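PDB 7OL1: L-threonine 3-dehydrogenase from Clostridioides difficile, which probably catalyses the NAD-dependent oxidation of the 3-hydroxyl group of L-threonine. Local coordinates for residues Ile225-Lys230 with Ile285-Asp290; Asp232-Pro237 with Phe260-Met265. All blocks are in the same frame, centred on the assembly; numbering follows the deposited sequence.

Contact 1: Ile225-Lys230 with Ile285-Asp290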
# COMPACT_ATOMS: atom_id res chain seq x y z
N ILE A 225 -4.23 18.60 -23.30
CA ILE A 225 -4.84 17.24 -23.21
C ILE A 225 -5.62 16.95 -24.50
O ILE A 225 -6.43 17.82 -24.92
CB ILE A 225 -5.69 17.14 -21.93
CG1 ILE A 225 -4.83 16.63 -20.77
CG2 ILE A 225 -6.93 16.29 -22.13
CD1 ILE A 225 -5.34 17.03 -19.39
N ALA A 226 -5.36 15.78 -25.09
CA ALA A 226 -5.82 15.33 -26.42
C ALA A 226 -7.34 15.26 -26.44
O ALA A 226 -7.91 14.95 -25.38
CB ALA A 226 -5.21 13.99 -26.75
N GLU A 227 -7.96 15.52 -27.59
CA GLU A 227 -9.44 15.54 -27.74
C GLU A 227 -9.95 14.11 -27.57
O GLU A 227 -9.14 13.18 -27.77
CB GLU A 227 -9.85 16.22 -29.06
CG GLU A 227 -10.01 15.31 -30.27
CD GLU A 227 -10.29 16.09 -31.55
OE1 GLU A 227 -11.24 16.91 -31.54
OE2 GLU A 227 -9.56 15.91 -32.54
N GLY A 228 -11.19 13.95 -27.12
CA GLY A 228 -11.78 12.62 -26.82
C GLY A 228 -11.19 11.89 -25.60
O GLY A 228 -11.69 10.78 -25.30
N THR A 229 -10.20 12.45 -24.88
CA THR A 229 -9.68 11.88 -23.61
C THR A 229 -10.69 12.12 -22.48
O THR A 229 -10.93 13.28 -22.14
CB THR A 229 -8.29 12.42 -23.26
OG1 THR A 229 -7.39 12.11 -24.33
CG2 THR A 229 -7.75 11.82 -21.98
N LYS A 230 -11.27 11.05 -21.92
CA LYS A 230 -12.36 11.14 -20.92
C LYS A 230 -11.77 10.91 -19.52
O LYS A 230 -10.81 10.09 -19.39
CB LYS A 230 -13.49 10.17 -21.28
CG LYS A 230 -14.58 10.77 -22.17
CD LYS A 230 -15.73 9.83 -22.49
CE LYS A 230 -17.10 10.49 -22.43
NZ LYS A 230 -17.99 9.78 -21.49
N ILE A 285 -11.39 25.70 -29.54
CA ILE A 285 -10.60 24.65 -28.82
C ILE A 285 -9.48 24.19 -29.75
O ILE A 285 -9.76 23.40 -30.67
CB ILE A 285 -11.48 23.45 -28.39
CG1 ILE A 285 -12.95 23.57 -28.81
CG2 ILE A 285 -11.31 23.18 -26.89
CD1 ILE A 285 -13.29 23.00 -30.19
N GLU A 286 -8.26 24.66 -29.54
CA GLU A 286 -7.05 24.11 -30.21
C GLU A 286 -6.55 22.95 -29.34
O GLU A 286 -7.01 22.87 -28.18
CB GLU A 286 -5.97 25.18 -30.39
CG GLU A 286 -6.50 26.50 -30.93
CD GLU A 286 -5.46 27.60 -31.11
OE1 GLU A 286 -5.82 28.64 -31.68
OE2 GLU A 286 -4.31 27.41 -30.67
N TYR A 287 -5.67 22.10 -29.88
CA TYR A 287 -5.09 20.92 -29.18
C TYR A 287 -3.57 20.92 -29.40
O TYR A 287 -3.14 20.57 -30.50
CB TYR A 287 -5.76 19.61 -29.63
CG TYR A 287 -7.26 19.55 -29.40
CD1 TYR A 287 -7.77 19.33 -28.13
CD2 TYR A 287 -8.16 19.72 -30.44
CE1 TYR A 287 -9.14 19.31 -27.90
CE2 TYR A 287 -9.53 19.70 -30.23
CZ TYR A 287 -10.03 19.50 -28.95
OH TYR A 287 -11.38 19.46 -28.74
N ASP A 288 -2.81 21.36 -28.40
CA ASP A 288 -1.41 20.90 -28.16
C ASP A 288 -1.50 19.61 -27.33
O ASP A 288 -2.64 19.21 -27.02
CB ASP A 288 -0.56 21.97 -27.48
CG ASP A 288 0.62 22.44 -28.31
OD1 ASP A 288 1.17 21.61 -29.08
OD2 ASP A 288 1.00 23.63 -28.19
N VAL A 289 -0.39 18.96 -27.00
CA VAL A 289 -0.45 17.66 -26.26
C VAL A 289 0.82 17.50 -25.42
O VAL A 289 1.75 16.84 -25.90
CB VAL A 289 -0.64 16.45 -27.19
CG1 VAL A 289 -1.64 15.47 -26.58
CG2 VAL A 289 -1.03 16.82 -28.62
N ASP A 290 0.83 18.01 -24.19
CA ASP A 290 1.84 17.61 -23.18
C ASP A 290 1.76 16.09 -23.03
O ASP A 290 0.77 15.57 -22.51
CB ASP A 290 1.64 18.31 -21.84
CG ASP A 290 2.78 18.06 -20.85
OD1 ASP A 290 3.34 16.93 -20.84
OD2 ASP A 290 3.08 19.01 -20.10
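Glu-227 lays its CB over one face of the Tyr-287 ring, where a type II beta turn, Ala-226 to Thr-229, meets the end of strand 284-287. This strand pairs in parallel with strand 220-223, so the contact links the loop leaving one strand of that small two-stranded sheet to the exit of the other. The tight part is a CH-pi contact: CB of Glu-227 stands 3.5 Å from the ring centroid of Tyr-287, displaced toward the rim. The ring reaches the turn with CG anti to the carbonyl carbon (chi1 -59°). Beyond CG the glutamate runs extended across the ring at about a right angle, its carboxylate plane tilted 40° from it, and OE1 of Glu-227 comes within 3.5 Å of CE2 of Tyr-287. At the ring's edge, near its plane, lies O of buried Ile-225, 3.8 Å from CD1 of Tyr-287.

The rest is looser, a single touch of Ala-226 CB on Val-289 CG1 at 3.9 Å; Val-289, like Glu-227, is exposed to solvent. Helix 291-299 follows directly and ties the turn down: Asp-290 caps its start by bonding to Val-292 N, while Gln-294 bonds to Ala-226 N and Thr-229 OG1. That hydroxyl reinforces the weak backbone bond from Thr-229 N to Ala-226 O, Thr-229 OG1 donating to the same Ala-226 O at 3.1 Å from 54° above the carbonyl plane.

Contact 2: Asp232-Pro237 with Phe260-Met265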
# COMPACT_ATOMS: atom_id res chain seq x y z
N ASP A 232 -12.95 11.37 -14.93
CA ASP A 232 -13.94 11.84 -13.92
C ASP A 232 -13.56 13.25 -13.46
O ASP A 232 -12.35 13.55 -13.33
CB ASP A 232 -14.03 10.96 -12.69
CG ASP A 232 -14.61 9.60 -12.99
OD1 ASP A 232 -13.82 8.73 -13.46
OD2 ASP A 232 -15.82 9.43 -12.72
N MET A 233 -14.60 14.05 -13.20
CA MET A 233 -14.54 15.40 -12.65
C MET A 233 -15.69 15.59 -11.67
O MET A 233 -16.68 14.81 -11.73
CB MET A 233 -14.66 16.46 -13.73
CG MET A 233 -13.61 16.36 -14.77
SD MET A 233 -12.10 17.07 -14.21
CE MET A 233 -11.13 16.89 -15.71
N MET A 234 -15.55 16.60 -10.82
CA MET A 234 -16.56 17.02 -9.83
C MET A 234 -16.35 18.52 -9.54
O MET A 234 -15.19 18.99 -9.55
CB MET A 234 -16.43 16.14 -8.58
CG MET A 234 -17.56 16.35 -7.60
SD MET A 234 -17.61 15.23 -6.16
CE MET A 234 -17.22 13.66 -6.95
N TYR A 235 -17.44 19.29 -9.40
CA TYR A 235 -17.38 20.73 -9.07
C TYR A 235 -17.17 20.87 -7.56
O TYR A 235 -17.92 20.20 -6.78
CB TYR A 235 -18.68 21.44 -9.43
CG TYR A 235 -18.64 22.95 -9.60
CD1 TYR A 235 -17.50 23.59 -10.05
CD2 TYR A 235 -19.76 23.72 -9.35
CE1 TYR A 235 -17.47 24.95 -10.26
CE2 TYR A 235 -19.75 25.09 -9.54
CZ TYR A 235 -18.60 25.71 -10.01
OH TYR A 235 -18.55 27.05 -10.24
N MET A 236 -16.28 21.78 -7.17
CA MET A 236 -15.80 21.82 -5.77
C MET A 236 -16.96 21.72 -4.77
O MET A 236 -16.86 20.95 -3.82
CB MET A 236 -14.95 23.06 -5.50
CG MET A 236 -14.40 23.06 -4.10
SD MET A 236 -13.39 21.60 -3.70
CE MET A 236 -11.96 21.91 -4.72
N PRO A 237 -18.09 22.46 -4.92
CA PRO A 237 -19.17 22.39 -3.94
C PRO A 237 -19.70 20.97 -3.74
O PRO A 237 -19.96 20.64 -2.58
CB PRO A 237 -20.30 23.30 -4.46
CG PRO A 237 -19.84 23.75 -5.83
CD PRO A 237 -18.35 23.47 -5.95
N PHE A 260 -14.09 5.63 -0.77
CA PHE A 260 -15.26 5.44 -1.65
C PHE A 260 -15.01 6.16 -2.96
O PHE A 260 -14.72 7.34 -2.87
CB PHE A 260 -16.52 6.05 -1.03
CG PHE A 260 -17.16 5.24 0.06
CD1 PHE A 260 -18.10 4.28 -0.24
CD2 PHE A 260 -16.90 5.49 1.40
CE1 PHE A 260 -18.73 3.55 0.76
CE2 PHE A 260 -17.52 4.75 2.40
CZ PHE A 260 -18.43 3.77 2.08
N ASN A 261 -15.17 5.48 -4.10
CA ASN A 261 -15.29 6.15 -5.41
C ASN A 261 -16.43 7.16 -5.35
O ASN A 261 -17.54 6.82 -4.83
CB ASN A 261 -15.68 5.22 -6.54
CG ASN A 261 -14.63 4.21 -6.90
OD1 ASN A 261 -13.47 4.37 -6.55
ND2 ASN A 261 -15.07 3.19 -7.62
N ILE A 262 -16.19 8.36 -5.86
CA ILE A 262 -17.30 9.32 -6.08
C ILE A 262 -17.01 9.98 -7.41
O ILE A 262 -15.86 9.99 -7.84
CB ILE A 262 -17.45 10.34 -4.95
CG1 ILE A 262 -16.18 11.17 -4.75
CG2 ILE A 262 -17.86 9.69 -3.66
CD1 ILE A 262 -16.42 12.39 -3.86
N THR A 263 -18.06 10.46 -8.06
CA THR A 263 -17.95 11.19 -9.33
C THR A 263 -19.31 11.82 -9.63
O THR A 263 -20.33 11.41 -8.99
CB THR A 263 -17.46 10.28 -10.45
OG1 THR A 263 -17.14 11.12 -11.56
CG2 THR A 263 -18.50 9.24 -10.80
N ALA A 264 -19.28 12.83 -10.50
CA ALA A 264 -20.44 13.64 -10.93
C ALA A 264 -20.55 13.62 -12.45
O ALA A 264 -21.65 13.89 -12.95
CB ALA A 264 -20.26 15.05 -10.43
N MET A 265 -19.45 13.34 -13.15
CA MET A 265 -19.33 13.49 -14.62
C MET A 265 -18.00 12.88 -15.10
O MET A 265 -17.09 12.76 -14.28
CB MET A 265 -19.50 14.96 -15.06
CG MET A 265 -18.60 16.00 -14.39
SD MET A 265 -19.14 17.79 -14.53
CE MET A 265 -20.46 17.83 -13.33
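Met-233 and Met-265 form an antiparallel hydrogen-bonded pair, joining strand 232-235 to the start of the short strand 265-266 in the Rossmann-type domain of the enzyme. The bond from Met-233 N to Met-265 O is nearly straight, 3.0 Å long with 164° at the hydrogen. The return side is weaker and shared: O of Met-233 takes Met-265 N at 3.4 Å and Ala-264 N at 3.5 Å. Two successive N-H groups turned on one carbonyl resemble a classic beta bulge, though both bonds are weak, and the arrangement fits a chain that runs at about a right angle to the strand on approach (97°). The side chains of the pair lie on the same face of the sheet, CB of Met-233 4.0 Å from CG of Met-265.

Beside this pair, Met-234 sends its chain across Ile-262 at about a right angle. Its chi1 of -171° sets CG anti to the backbone N, and the turn about CG-SD brings CE to 3.4 Å from CD1 of Ile-262, while CG of Met-234 rests 4.1 Å from CB of Ala-264. At the start of the strand, Thr-263 OG1 donates to Asp-232 OD2; the modelled separation is too short to be trusted as a length.

The next shell fixes these groups. Backbone bonds from Met-234 to Gly-192 and Ile-194 hold its strand against strand 184-194, Ser-242 of helix 236-248 touches both Met-234 and Ile-262, and Trp-313 packs on Ile-262. Leu-304 N bonds to Asp-232 OD2. This backbone N-H, with the Thr-263 hydroxyl whose bond is doubtful in length, would help to satisfy the carboxylate of buried Asp-232.

In the fold
The two contacts follow one another along the chain: 225-230 and 232-237 are separated by a single residue, and contact 2 is nested inside the loop that contact 1 closes. Their centres nevertheless lie about 21 Å apart. Contact 2 is buried, its centre about 9 Å from that of the chain, within the main mixed sheet; contact 1 sits near the surface, about 23 Å out, beside the small parallel sheet. Helix 269-277, which begins four residues after Met-265, packs against contact 1 through Pro-269 and Glu-270. The crystal is of the apoenzyme, so neither contact is placed against a bound cofactor or substrate, and neither meets the second subunit.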